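Local coordinates for probable transcriptional regulatory protein, Rv1404 (Mycobacterium tuberculosis, PDB 2NYX) that probably binds DNA as a MarR-family transcriptional regulator, using the winged helix-turn-helix motif of each subunit in a two-chain assembly, at residues B[92-95]-B[99-102]; B[51-56]-B[67-72]; B[33-38]-B[114-119]; B[45-50]-B[81-86]. One frame throughout, in Å; residues are numbered along the deposited sequence.

Contact 1. Residues B[92-95]-B[99-102]; sequences LPHP and RELL
L92 and L102 form an antiparallel hydrogen-bonded pair, joined by two backbone bonds. L92 N gives to L102 O at 2.8 Å, and the return bond, L102 N to L92 O, is 2.7 Å long. Both leucines put their side chains on the same face of the sheet, where they lean on P59. The two branches of L102 then reach along the turning chain: CD1 comes to the edge of the H94 ring, 3.7 Å from its CD2, while CD2 packs 3.6 Å from P95 CD.

H94 owes its place to an extended first torsion (chi1 -178°, CG trans to the backbone N), and its CB lies 3.3 Å from E100 O. One ring face is covered at the rim by P95 CD, and ND1 is bonded to S97 O within the intervening turn, which fixes the ring's rotation. The E100 side chain slants across from the imidazole, its carboxylate plane 48° from the ring plane. Its OE2 is 4.3 Å from H94 NE2, too far to bond, and is instead taken by N61 ND2.

This is the last strand pair before the loop of the hairpin between strands 89-92 and 102-105, the wing of the winged helix fold. Two strong backbone bonds and a leucine wedged against H94 and P95 define the start of that loop, while the nearby carboxylate would be expected to make protonation of H94 somewhat easier.

Contact 2. Residues B[51-56]-B[67-72]; sequences LVILSN and TLLGVQ
I53 meets L68 and L69 without any polar bond between the segments; the shortest backbone bonds within either segment belong to helix 45-57, S55 N to L51 O and N56 N to V52 O, both 3.0 Å. The joint itself is apolar, and I53 fills it with both its branches. CG2 touches L68 CD1 at 3.6 Å. The longer branch ends in CD1, which comes up against the backbone at L68 and L69: it lies 3.8 Å from L69 N and 3.9 Å from L69 CG.

The torsions of I53 explain this fork. With chi1 at -56°, CG1 stands opposite the carbonyl carbon, and the extended chi2 of -174° carries CD1 outward and back toward the N-terminal end of its helix. L68 closes over CG2 from the more exposed side and also packs on H57. L69 faces inward, where it also packs on R49, T50 and T76.

Just beyond these leucines helix 62-69 stops in a Schellman motif. G70, with positive phi (71°), is its C-prime residue: V71 N bonds to A66 O, and a weaker bond runs from G70 N to T67 O. G70 O accepts a hydrogen bond from H34 of the second subunit. The chain then turns to Q72, the N-cap of helix 73-85. Two helices joined by this short turn and backed by helix 45-57 make up the three-helix core of a winged helix-turn-helix domain.

Contact 3. Residues B[33-38]-B[114-119]; sequences AHSIAQ and RQVTEH
V116 turns its two methyl groups onto the turn of helix that carries S35 and I36. CG1, trans to the backbone N of V116, reaches S35 OG at 3.5 Å and also I36 CG1 at 3.9 Å. CG2 lies over the backbone instead, 3.6 Å from S35 O and 3.8 Å from I36 CA. The valine thus covers one turn of helix 26-39, and the side chains of I36 and V116 pass each other at a slant. S35 presents its hydroxyl to the methyl but has its polar partners elsewhere, in S32 O and R120 NE, so the buried oxygen is satisfied.

A second meeting lies toward the surface. Q38 has its CG between the backbone N and the carbonyl carbon (chi1 80°), and the extended chain brings OE1 to 3.4 Å from H119 CB. The amide and imidazole planes are 39° apart. The ring is tied back by H119 ND1 to Q115 O, a 2.7 Å bond that meets this carbonyl from above its plane; H119 N reaches the same oxygen from the opposite face.

The axes of 33-38 and 114-119 approach to 8.6 Å and cross obliquely at 136°, with opposed directions. F48 of helix 45-57 packs on both I36 and V116. The second subunit also borders the contact: its I45 touches A33 and I36, and its R26 bonds to T117.

Contact 4. Residues B[45-50]-B[81-86]; sequences IPQFRT and DRLVGA
The CA atoms of Q47 and L83 are the nearest across the two helices, 7.5 Å apart, and the short segment axes cross at -76° with 11.1 Å between them. L83 bridges the distance between the helices. Its CD1 comes 3.7 Å from the backbone oxygen Q47 O and 4.1 Å from T50 CG2, while its CD2 rests alongside Q47 CB and CG. One leucine therefore fits between residues a turn apart on helix 45-57.

The rotation of T50 is fixed by its OG1, which bonds to P46 O at 3.0 Å; with OG1 opposite the carbonyl carbon (chi1 -60°), CG2 is trans to the backbone N and directed at L83. P46 O also accepts from T50 N, on the opposite face of its plane. Farther out, Q47 and R82 meet at about a right angle, NE2 of Q47 standing 4.0 Å from R82 CD. The other end of the Q47 amide, OE1, takes the backbone N-H of T44 just ahead of the helix.

I89 of strand 89-92 adds to the apolar cover on T50 and L83. The chemistry is that of loose van der Waals contact: between helix 45-57 and helix 73-85, the position of the recognition helix in this family, the apolar contact of these segments rests mainly on L83, while Q47 OE1 and T50 OG1 are bonded elsewhere.

How the contacts relate
Contacts 2 and 4 both use helix 45-57, with centres 10 Å apart, and they touch where L51 packs on L83. In them helices 62-69 and 73-85 both pack on helix 45-57, the core of the winged helix-turn-helix. Contact 1 follows both in sequence and lies at the edge, in the wing, its centre about 17 Å from that of contact 2 and 18 Å from that of contact 4. Contact 3 pairs segments that flank all the others along the chain; F48 links it to contact 4. The centres of contacts 1 and 3 are about 30 Å apart. Contacts 2, 3 and 4 all adjoin the second subunit, so the probable DNA-binding unit and the dimer interface lie close together.

Contact 1. Residues B[92-95]-B[99-102]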
loop_
_atom_site.group_PDB
_atom_site.type_symbol
_atom_site.label_atom_id
_atom_site.label_comp_id
_atom_site.label_asym_id
_atom_site.label_seq_id
_atom_site.Cartn_x
_atom_site.Cartn_y
_atom_site.Cartn_z
ATOM N N LEU B 92 20.115 -17.734 -4.258
ATOM C CA LEU B 92 21.045 -18.156 -5.304
ATOM C C LEU B 92 22.492 -17.758 -4.996
ATOM O O LEU B 92 22.717 -16.746 -4.340
ATOM C CB LEU B 92 20.651 -17.555 -6.658
ATOM C CG LEU B 92 19.207 -17.512 -7.154
ATOM C CD1 LEU B 92 19.156 -16.647 -8.396
ATOM C CD2 LEU B 92 18.641 -18.888 -7.435
ATOM N N PRO B 93 23.480 -18.536 -5.495
ATOM C CA PRO B 93 24.886 -18.195 -5.286
ATOM C C PRO B 93 25.247 -16.886 -5.976
ATOM O O PRO B 93 24.713 -16.586 -7.045
ATOM C CB PRO B 93 25.633 -19.359 -5.949
ATOM C CG PRO B 93 24.653 -20.464 -6.011
ATOM C CD PRO B 93 23.353 -19.771 -6.286
ATOM N N HIS B 94 26.128 -16.103 -5.363
ATOM C CA HIS B 94 26.573 -14.855 -5.970
ATOM C C HIS B 94 27.477 -15.181 -7.167
ATOM O O HIS B 94 28.371 -16.018 -7.043
ATOM C CB HIS B 94 27.291 -13.974 -4.937
ATOM C CG HIS B 94 27.746 -12.655 -5.477
ATOM N ND1 HIS B 94 29.004 -12.461 -6.008
ATOM C CD2 HIS B 94 27.109 -11.467 -5.582
ATOM C CE1 HIS B 94 29.121 -11.211 -6.416
ATOM N NE2 HIS B 94 27.985 -10.586 -6.168
ATOM N N PRO B 95 27.240 -14.530 -8.324
ATOM C CA PRO B 95 27.958 -14.804 -9.576
ATOM C C PRO B 95 29.484 -14.717 -9.479
ATOM O O PRO B 95 30.171 -15.608 -9.981
ATOM C CB PRO B 95 27.427 -13.727 -10.532
ATOM C CG PRO B 95 26.818 -12.689 -9.654
ATOM C CD PRO B 95 26.253 -13.456 -8.508
ATOM N N ARG B 99 29.996 -15.638 -0.905
ATOM C CA ARG B 99 29.878 -15.088 0.457
ATOM C C ARG B 99 28.429 -14.713 0.754
ATOM O O ARG B 99 27.731 -15.485 1.415
ATOM C CB ARG B 99 30.886 -14.001 0.861
ATOM C CG ARG B 99 31.107 -14.005 2.382
ATOM C CD ARG B 99 32.329 -13.233 2.824
ATOM N NE ARG B 99 32.023 -11.825 3.045
ATOM C CZ ARG B 99 32.897 -10.914 3.463
ATOM N NH1 ARG B 99 34.155 -11.253 3.719
ATOM N NH2 ARG B 99 32.504 -9.656 3.623
ATOM N N GLU B 100 27.951 -13.576 0.257
ATOM C CA GLU B 100 26.510 -13.305 0.382
ATOM C C GLU B 100 25.706 -14.038 -0.701
ATOM O O GLU B 100 26.142 -14.156 -1.843
ATOM C CB GLU B 100 26.169 -11.798 0.442
ATOM C CG GLU B 100 26.087 -11.068 -0.904
ATOM C CD GLU B 100 27.310 -10.202 -1.209
ATOM O OE1 GLU B 100 28.363 -10.359 -0.541
ATOM O OE2 GLU B 100 27.210 -9.352 -2.126
ATOM N N LEU B 101 24.548 -14.554 -0.309
ATOM C CA LEU B 101 23.621 -15.168 -1.241
ATOM C C LEU B 101 22.694 -14.121 -1.860
ATOM O O LEU B 101 22.400 -13.090 -1.246
ATOM C CB LEU B 101 22.821 -16.277 -0.546
ATOM C CG LEU B 101 23.314 -17.727 -0.687
ATOM C CD1 LEU B 101 24.835 -17.859 -0.717
ATOM C CD2 LEU B 101 22.723 -18.591 0.413
ATOM N N LEU B 102 22.263 -14.385 -3.090
ATOM C CA LEU B 102 21.315 -13.528 -3.790
ATOM C C LEU B 102 19.885 -14.008 -3.571
ATOM O O LEU B 102 19.659 -15.177 -3.316
ATOM C CB LEU B 102 21.644 -13.491 -5.284
ATOM C CG LEU B 102 22.419 -12.296 -5.843
ATOM C CD1 LEU B 102 23.537 -11.849 -4.933
ATOM C CD2 LEU B 102 22.958 -12.621 -7.225
#

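Contact 2. Residues B[51-56]-B[67-72]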
loop_
_atom_site.group_PDB
_atom_site.type_symbol
_atom_site.label_atom_id
_atom_site.label_comp_id
_atom_site.label_asym_id
_atom_site.label_seq_id
_atom_site.Cartn_x
_atom_site.Cartn_y
_atom_site.Cartn_z
ATOM N N LEU B 51 8.568 -8.779 -3.557
ATOM C CA LEU B 51 8.382 -9.578 -4.770
ATOM C C LEU B 51 8.443 -8.718 -6.029
ATOM O O LEU B 51 9.045 -9.115 -7.011
ATOM C CB LEU B 51 7.078 -10.378 -4.720
ATOM C CG LEU B 51 6.846 -11.359 -3.570
ATOM C CD1 LEU B 51 5.542 -12.068 -3.772
ATOM C CD2 LEU B 51 7.968 -12.349 -3.475
ATOM N N VAL B 52 7.845 -7.531 -5.981
ATOM C CA VAL B 52 7.830 -6.631 -7.123
ATOM C C VAL B 52 9.225 -6.115 -7.418
ATOM O O VAL B 52 9.637 -6.048 -8.581
ATOM C CB VAL B 52 6.846 -5.450 -6.923
ATOM C CG1 VAL B 52 6.956 -4.453 -8.077
ATOM C CG2 VAL B 52 5.425 -5.981 -6.797
ATOM N N ILE B 53 9.957 -5.763 -6.368
ATOM C CA ILE B 53 11.347 -5.342 -6.531
ATOM C C ILE B 53 12.144 -6.455 -7.214
ATOM O O ILE B 53 12.952 -6.190 -8.112
ATOM C CB ILE B 53 11.978 -4.905 -5.194
ATOM C CG1 ILE B 53 11.136 -3.794 -4.561
ATOM C CG2 ILE B 53 13.393 -4.397 -5.404
ATOM C CD1 ILE B 53 11.739 -3.174 -3.315
ATOM N N LEU B 54 11.875 -7.701 -6.832
ATOM C CA LEU B 54 12.600 -8.828 -7.419
ATOM C C LEU B 54 12.270 -9.083 -8.898
ATOM O O LEU B 54 13.164 -9.459 -9.672
ATOM C CB LEU B 54 12.511 -10.096 -6.553
ATOM C CG LEU B 54 13.349 -10.040 -5.267
ATOM C CD1 LEU B 54 13.144 -11.279 -4.415
ATOM C CD2 LEU B 54 14.835 -9.853 -5.567
ATOM N N SER B 55 11.021 -8.843 -9.302
ATOM C CA SER B 55 10.680 -8.981 -10.724
ATOM C C SER B 55 11.273 -7.854 -11.562
ATOM O O SER B 55 11.671 -8.074 -12.710
ATOM C CB SER B 55 9.174 -9.091 -10.949
ATOM O OG SER B 55 8.559 -7.843 -10.779
ATOM N N ASN B 56 11.356 -6.660 -10.972
ATOM C CA ASN B 56 12.010 -5.507 -11.601
ATOM C C ASN B 56 13.534 -5.488 -11.580
ATOM O O ASN B 56 14.150 -5.021 -12.530
ATOM C CB ASN B 56 11.498 -4.210 -10.982
ATOM C CG ASN B 56 10.096 -3.893 -11.396
ATOM O OD1 ASN B 56 9.612 -4.400 -12.410
ATOM N ND2 ASN B 56 9.422 -3.054 -10.620
ATOM N N THR B 67 17.698 -1.649 0.857
ATOM C CA THR B 67 17.836 -0.250 0.473
ATOM C C THR B 67 16.700 0.152 -0.441
ATOM O O THR B 67 16.118 1.225 -0.265
ATOM C CB THR B 67 19.204 0.031 -0.177
ATOM O OG1 THR B 67 20.232 -0.341 0.744
ATOM C CG2 THR B 67 19.358 1.499 -0.507
ATOM N N LEU B 68 16.377 -0.721 -1.395
ATOM C CA LEU B 68 15.278 -0.495 -2.327
ATOM C C LEU B 68 13.934 -0.553 -1.619
ATOM O O LEU B 68 13.038 0.230 -1.925
ATOM C CB LEU B 68 15.322 -1.485 -3.478
ATOM C CG LEU B 68 16.440 -1.345 -4.513
ATOM C CD1 LEU B 68 16.416 -2.533 -5.455
ATOM C CD2 LEU B 68 16.365 -0.038 -5.301
ATOM N N LEU B 69 13.802 -1.452 -0.648
ATOM C CA LEU B 69 12.610 -1.493 0.197
ATOM C C LEU B 69 12.446 -0.270 1.101
ATOM O O LEU B 69 11.319 0.118 1.403
ATOM C CB LEU B 69 12.593 -2.745 1.064
ATOM C CG LEU B 69 11.836 -3.933 0.490
ATOM C CD1 LEU B 69 12.367 -5.202 1.138
ATOM C CD2 LEU B 69 10.330 -3.809 0.707
ATOM N N GLY B 70 13.566 0.317 1.529
ATOM C CA GLY B 70 13.565 1.371 2.540
ATOM C C GLY B 70 13.228 0.800 3.907
ATOM O O GLY B 70 12.586 1.452 4.725
ATOM N N VAL B 71 13.652 -0.440 4.132
ATOM C CA VAL B 71 13.412 -1.172 5.375
ATOM C C VAL B 71 14.757 -1.553 6.001
ATOM O O VAL B 71 15.751 -1.710 5.292
ATOM C CB VAL B 71 12.545 -2.440 5.109
ATOM C CG1 VAL B 71 12.435 -3.333 6.342
ATOM C CG2 VAL B 71 11.165 -2.038 4.631
ATOM N N GLN B 72 14.777 -1.669 7.329
ATOM C CA GLN B 72 15.944 -2.120 8.085
ATOM C C GLN B 72 16.367 -3.535 7.652
ATOM O O GLN B 72 15.510 -4.388 7.452
ATOM C CB GLN B 72 15.631 -2.044 9.590
ATOM C CG GLN B 72 16.141 -3.218 10.440
ATOM C CD GLN B 72 15.556 -3.240 11.858
ATOM O OE1 GLN B 72 14.353 -2.997 12.061
ATOM N NE2 GLN B 72 16.409 -3.531 12.847
#

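Contact 3. Residues B[33-38]-B[114-119]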
loop_
_atom_site.group_PDB
_atom_site.type_symbol
_atom_site.label_atom_id
_atom_site.label_comp_id
_atom_site.label_asym_id
_atom_site.label_seq_id
_atom_site.Cartn_x
_atom_site.Cartn_y
_atom_site.Cartn_z
ATOM N N ALA B 33 -4.229 -2.773 -1.864
ATOM C CA ALA B 33 -4.126 -3.653 -0.712
ATOM C C ALA B 33 -5.061 -4.829 -0.870
ATOM O O ALA B 33 -4.687 -5.954 -0.579
ATOM C CB ALA B 33 -4.427 -2.903 0.559
ATOM N N HIS B 34 -6.272 -4.564 -1.348
ATOM C CA HIS B 34 -7.249 -5.599 -1.596
ATOM C C HIS B 34 -6.768 -6.594 -2.640
ATOM O O HIS B 34 -6.993 -7.790 -2.491
ATOM C CB HIS B 34 -8.581 -4.994 -2.038
ATOM C CG HIS B 34 -9.616 -6.018 -2.399
ATOM N ND1 HIS B 34 -10.067 -6.199 -3.690
ATOM C CD2 HIS B 34 -10.270 -6.929 -1.640
ATOM C CE1 HIS B 34 -10.960 -7.172 -3.707
ATOM N NE2 HIS B 34 -11.099 -7.634 -2.477
ATOM N N SER B 35 -6.112 -6.106 -3.688
ATOM C CA SER B 35 -5.653 -6.970 -4.777
ATOM C C SER B 35 -4.587 -7.968 -4.325
ATOM O O SER B 35 -4.554 -9.101 -4.793
ATOM C CB SER B 35 -5.172 -6.148 -5.982
ATOM O OG SER B 35 -3.874 -5.625 -5.786
ATOM N N ILE B 36 -3.722 -7.534 -3.418
ATOM C CA ILE B 36 -2.738 -8.409 -2.808
ATOM C C ILE B 36 -3.442 -9.463 -1.962
ATOM O O ILE B 36 -3.174 -10.656 -2.087
ATOM C CB ILE B 36 -1.773 -7.623 -1.906
ATOM C CG1 ILE B 36 -1.090 -6.506 -2.696
ATOM C CG2 ILE B 36 -0.745 -8.570 -1.295
ATOM C CD1 ILE B 36 -0.289 -5.521 -1.839
ATOM N N ALA B 37 -4.358 -8.999 -1.113
ATOM C CA ALA B 37 -5.052 -9.849 -0.162
ATOM C C ALA B 37 -5.919 -10.895 -0.844
ATOM O O ALA B 37 -6.185 -11.944 -0.255
ATOM C CB ALA B 37 -5.883 -9.003 0.772
ATOM N N GLN B 38 -6.349 -10.624 -2.078
ATOM C CA GLN B 38 -7.248 -11.538 -2.793
ATOM C C GLN B 38 -6.526 -12.737 -3.408
ATOM O O GLN B 38 -7.149 -13.744 -3.719
ATOM C CB GLN B 38 -8.129 -10.801 -3.822
ATOM C CG GLN B 38 -7.480 -10.458 -5.180
ATOM C CD GLN B 38 -8.426 -9.688 -6.133
ATOM O OE1 GLN B 38 -8.100 -8.580 -6.597
ATOM N NE2 GLN B 38 -9.597 -10.271 -6.421
ATOM N N ARG B 114 2.156 -11.398 -10.918
ATOM C CA ARG B 114 1.369 -11.256 -12.141
ATOM C C ARG B 114 -0.133 -11.245 -11.859
ATOM O O ARG B 114 -0.859 -10.434 -12.421
ATOM C CB ARG B 114 1.731 -12.364 -13.132
ATOM C CG ARG B 114 0.942 -12.349 -14.436
ATOM C CD ARG B 114 1.505 -13.393 -15.427
ATOM N NE ARG B 114 0.486 -14.059 -16.255
ATOM C CZ ARG B 114 -0.310 -13.453 -17.146
ATOM N NH1 ARG B 114 -0.255 -12.131 -17.331
ATOM N NH2 ARG B 114 -1.186 -14.174 -17.845
ATOM N N GLN B 115 -0.578 -12.147 -10.987
ATOM C CA GLN B 115 -1.986 -12.261 -10.597
ATOM C C GLN B 115 -2.552 -11.034 -9.871
ATOM O O GLN B 115 -3.611 -10.534 -10.218
ATOM C CB GLN B 115 -2.189 -13.499 -9.733
ATOM C CG GLN B 115 -2.332 -14.776 -10.516
ATOM C CD GLN B 115 -2.687 -15.951 -9.623
ATOM O OE1 GLN B 115 -3.842 -16.390 -9.589
ATOM N NE2 GLN B 115 -1.700 -16.458 -8.881
ATOM N N VAL B 116 -1.830 -10.578 -8.856
ATOM C CA VAL B 116 -2.158 -9.378 -8.115
ATOM C C VAL B 116 -2.218 -8.174 -9.062
ATOM O O VAL B 116 -3.139 -7.353 -8.982
ATOM C CB VAL B 116 -1.123 -9.150 -6.976
ATOM C CG1 VAL B 116 -1.187 -7.735 -6.421
ATOM C CG2 VAL B 116 -1.318 -10.166 -5.860
ATOM N N THR B 117 -1.245 -8.080 -9.966
ATOM C CA THR B 117 -1.194 -6.967 -10.919
ATOM C C THR B 117 -2.377 -6.976 -11.881
ATOM O O THR B 117 -3.007 -5.940 -12.078
ATOM C CB THR B 117 0.149 -6.910 -11.688
ATOM O OG1 THR B 117 1.222 -6.928 -10.747
ATOM C CG2 THR B 117 0.258 -5.635 -12.523
ATOM N N GLU B 118 -2.690 -8.135 -12.454
ATOM C CA GLU B 118 -3.763 -8.223 -13.446
ATOM C C GLU B 118 -5.116 -7.917 -12.807
ATOM O O GLU B 118 -5.935 -7.233 -13.407
ATOM C CB GLU B 118 -3.744 -9.562 -14.221
ATOM C CG GLU B 118 -4.732 -10.647 -13.749
ATOM C CD GLU B 118 -6.010 -10.750 -14.606
ATOM O OE1 GLU B 118 -7.039 -10.111 -14.257
ATOM O OE2 GLU B 118 -5.992 -11.488 -15.626
ATOM N N HIS B 119 -5.318 -8.381 -11.576
ATOM C CA HIS B 119 -6.563 -8.144 -10.849
ATOM C C HIS B 119 -6.777 -6.683 -10.462
ATOM O O HIS B 119 -7.906 -6.176 -10.525
ATOM C CB HIS B 119 -6.660 -9.050 -9.622
ATOM C CG HIS B 119 -6.998 -10.470 -9.962
ATOM N ND1 HIS B 119 -6.075 -11.492 -9.903
ATOM C CD2 HIS B 119 -8.154 -11.030 -10.392
ATOM C CE1 HIS B 119 -6.650 -12.622 -10.269
ATOM N NE2 HIS B 119 -7.912 -12.371 -10.570
#

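Contact 4. Residues B[45-50]-B[81-86]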
loop_
_atom_site.group_PDB
_atom_site.type_symbol
_atom_site.label_atom_id
_atom_site.label_comp_id
_atom_site.label_asym_id
_atom_site.label_seq_id
_atom_site.Cartn_x
_atom_site.Cartn_y
_atom_site.Cartn_z
ATOM N N ILE B 45 2.043 -6.365 3.009
ATOM C CA ILE B 45 2.403 -5.361 2.002
ATOM C C ILE B 45 3.922 -5.231 1.775
ATOM O O ILE B 45 4.360 -5.200 0.619
ATOM C CB ILE B 45 1.698 -3.978 2.266
ATOM C CG1 ILE B 45 0.197 -4.101 1.965
ATOM C CG2 ILE B 45 2.356 -2.862 1.454
ATOM C CD1 ILE B 45 -0.594 -2.797 1.976
ATOM N N PRO B 46 4.729 -5.142 2.859
ATOM C CA PRO B 46 6.194 -5.205 2.671
ATOM C C PRO B 46 6.659 -6.470 1.930
ATOM O O PRO B 46 7.513 -6.401 1.039
ATOM C CB PRO B 46 6.728 -5.185 4.105
ATOM C CG PRO B 46 5.656 -4.461 4.889
ATOM C CD PRO B 46 4.372 -4.934 4.279
ATOM N N GLN B 47 6.095 -7.614 2.287
ATOM C CA GLN B 47 6.383 -8.853 1.582
ATOM C C GLN B 47 6.069 -8.728 0.095
ATOM O O GLN B 47 6.897 -9.069 -0.747
ATOM C CB GLN B 47 5.614 -10.013 2.214
ATOM C CG GLN B 47 6.256 -10.500 3.504
ATOM C CD GLN B 47 5.366 -11.418 4.310
ATOM O OE1 GLN B 47 4.308 -11.857 3.845
ATOM N NE2 GLN B 47 5.791 -11.715 5.537
ATOM N N PHE B 48 4.893 -8.212 -0.241
ATOM C CA PHE B 48 4.536 -8.093 -1.649
ATOM C C PHE B 48 5.455 -7.145 -2.423
ATOM O O PHE B 48 5.815 -7.428 -3.565
ATOM C CB PHE B 48 3.069 -7.721 -1.856
ATOM C CG PHE B 48 2.668 -7.745 -3.296
ATOM C CD1 PHE B 48 2.505 -8.956 -3.960
ATOM C CD2 PHE B 48 2.533 -6.564 -4.014
ATOM C CE1 PHE B 48 2.171 -8.987 -5.304
ATOM C CE2 PHE B 48 2.196 -6.585 -5.362
ATOM C CZ PHE B 48 2.016 -7.794 -6.007
ATOM N N ARG B 49 5.836 -6.032 -1.802
ATOM C CA ARG B 49 6.781 -5.097 -2.402
ATOM C C ARG B 49 8.130 -5.776 -2.725
ATOM O O ARG B 49 8.683 -5.590 -3.814
ATOM C CB ARG B 49 6.955 -3.857 -1.508
ATOM C CG ARG B 49 7.900 -2.800 -2.059
ATOM C CD ARG B 49 7.447 -2.311 -3.430
ATOM N NE ARG B 49 8.474 -1.548 -4.131
ATOM C CZ ARG B 49 8.312 -1.026 -5.346
ATOM N NH1 ARG B 49 7.161 -1.165 -5.984
ATOM N NH2 ARG B 49 9.292 -0.353 -5.923
ATOM N N THR B 50 8.637 -6.571 -1.785
ATOM C CA THR B 50 9.826 -7.411 -1.997
ATOM C C THR B 50 9.728 -8.184 -3.307
ATOM O O THR B 50 10.688 -8.246 -4.078
ATOM C CB THR B 50 10.015 -8.411 -0.832
ATOM O OG1 THR B 50 10.169 -7.687 0.382
ATOM C CG2 THR B 50 11.237 -9.282 -1.027
ATOM N N ASP B 81 13.435 -14.759 4.532
ATOM C CA ASP B 81 13.345 -16.106 5.102
ATOM C C ASP B 81 11.929 -16.679 5.011
ATOM O O ASP B 81 11.745 -17.839 4.624
ATOM C CB ASP B 81 13.798 -16.120 6.565
ATOM C CG ASP B 81 15.292 -15.918 6.727
ATOM O OD1 ASP B 81 16.060 -16.262 5.799
ATOM O OD2 ASP B 81 15.699 -15.421 7.803
ATOM N N ARG B 82 10.941 -15.865 5.372
ATOM C CA ARG B 82 9.539 -16.259 5.348
ATOM C C ARG B 82 9.075 -16.551 3.931
ATOM O O ARG B 82 8.400 -17.547 3.677
ATOM C CB ARG B 82 8.657 -15.169 5.970
ATOM C CG ARG B 82 8.767 -15.087 7.472
ATOM C CD ARG B 82 7.707 -14.175 8.084
ATOM N NE ARG B 82 8.096 -13.769 9.439
ATOM C CZ ARG B 82 8.673 -12.607 9.747
ATOM N NH1 ARG B 82 8.920 -11.701 8.799
ATOM N NH2 ARG B 82 9.002 -12.344 11.009
ATOM N N LEU B 83 9.441 -15.671 3.009
ATOM C CA LEU B 83 9.047 -15.826 1.615
ATOM C C LEU B 83 9.755 -17.007 0.963
ATOM O O LEU B 83 9.225 -17.633 0.038
ATOM C CB LEU B 83 9.279 -14.526 0.836
ATOM C CG LEU B 83 8.356 -13.374 1.215
ATOM C CD1 LEU B 83 8.639 -12.142 0.380
ATOM C CD2 LEU B 83 6.900 -13.774 1.093
ATOM N N VAL B 84 10.948 -17.315 1.464
ATOM C CA VAL B 84 11.646 -18.542 1.081
ATOM C C VAL B 84 10.867 -19.761 1.580
ATOM O O VAL B 84 10.640 -20.706 0.832
ATOM C CB VAL B 84 13.099 -18.554 1.569
ATOM C CG1 VAL B 84 13.693 -19.938 1.440
ATOM C CG2 VAL B 84 13.911 -17.550 0.769
ATOM N N GLY B 85 10.439 -19.701 2.838
ATOM C CA GLY B 85 9.612 -20.731 3.443
ATOM C C GLY B 85 8.311 -20.959 2.703
ATOM O O GLY B 85 7.810 -22.070 2.684
ATOM N N ALA B 86 7.765 -19.912 2.094
ATOM C CA ALA B 86 6.507 -20.003 1.359
ATOM C C ALA B 86 6.698 -20.243 -0.148
ATOM O O ALA B 86 5.768 -20.073 -0.925
ATOM C CB ALA B 86 5.664 -18.762 1.612
#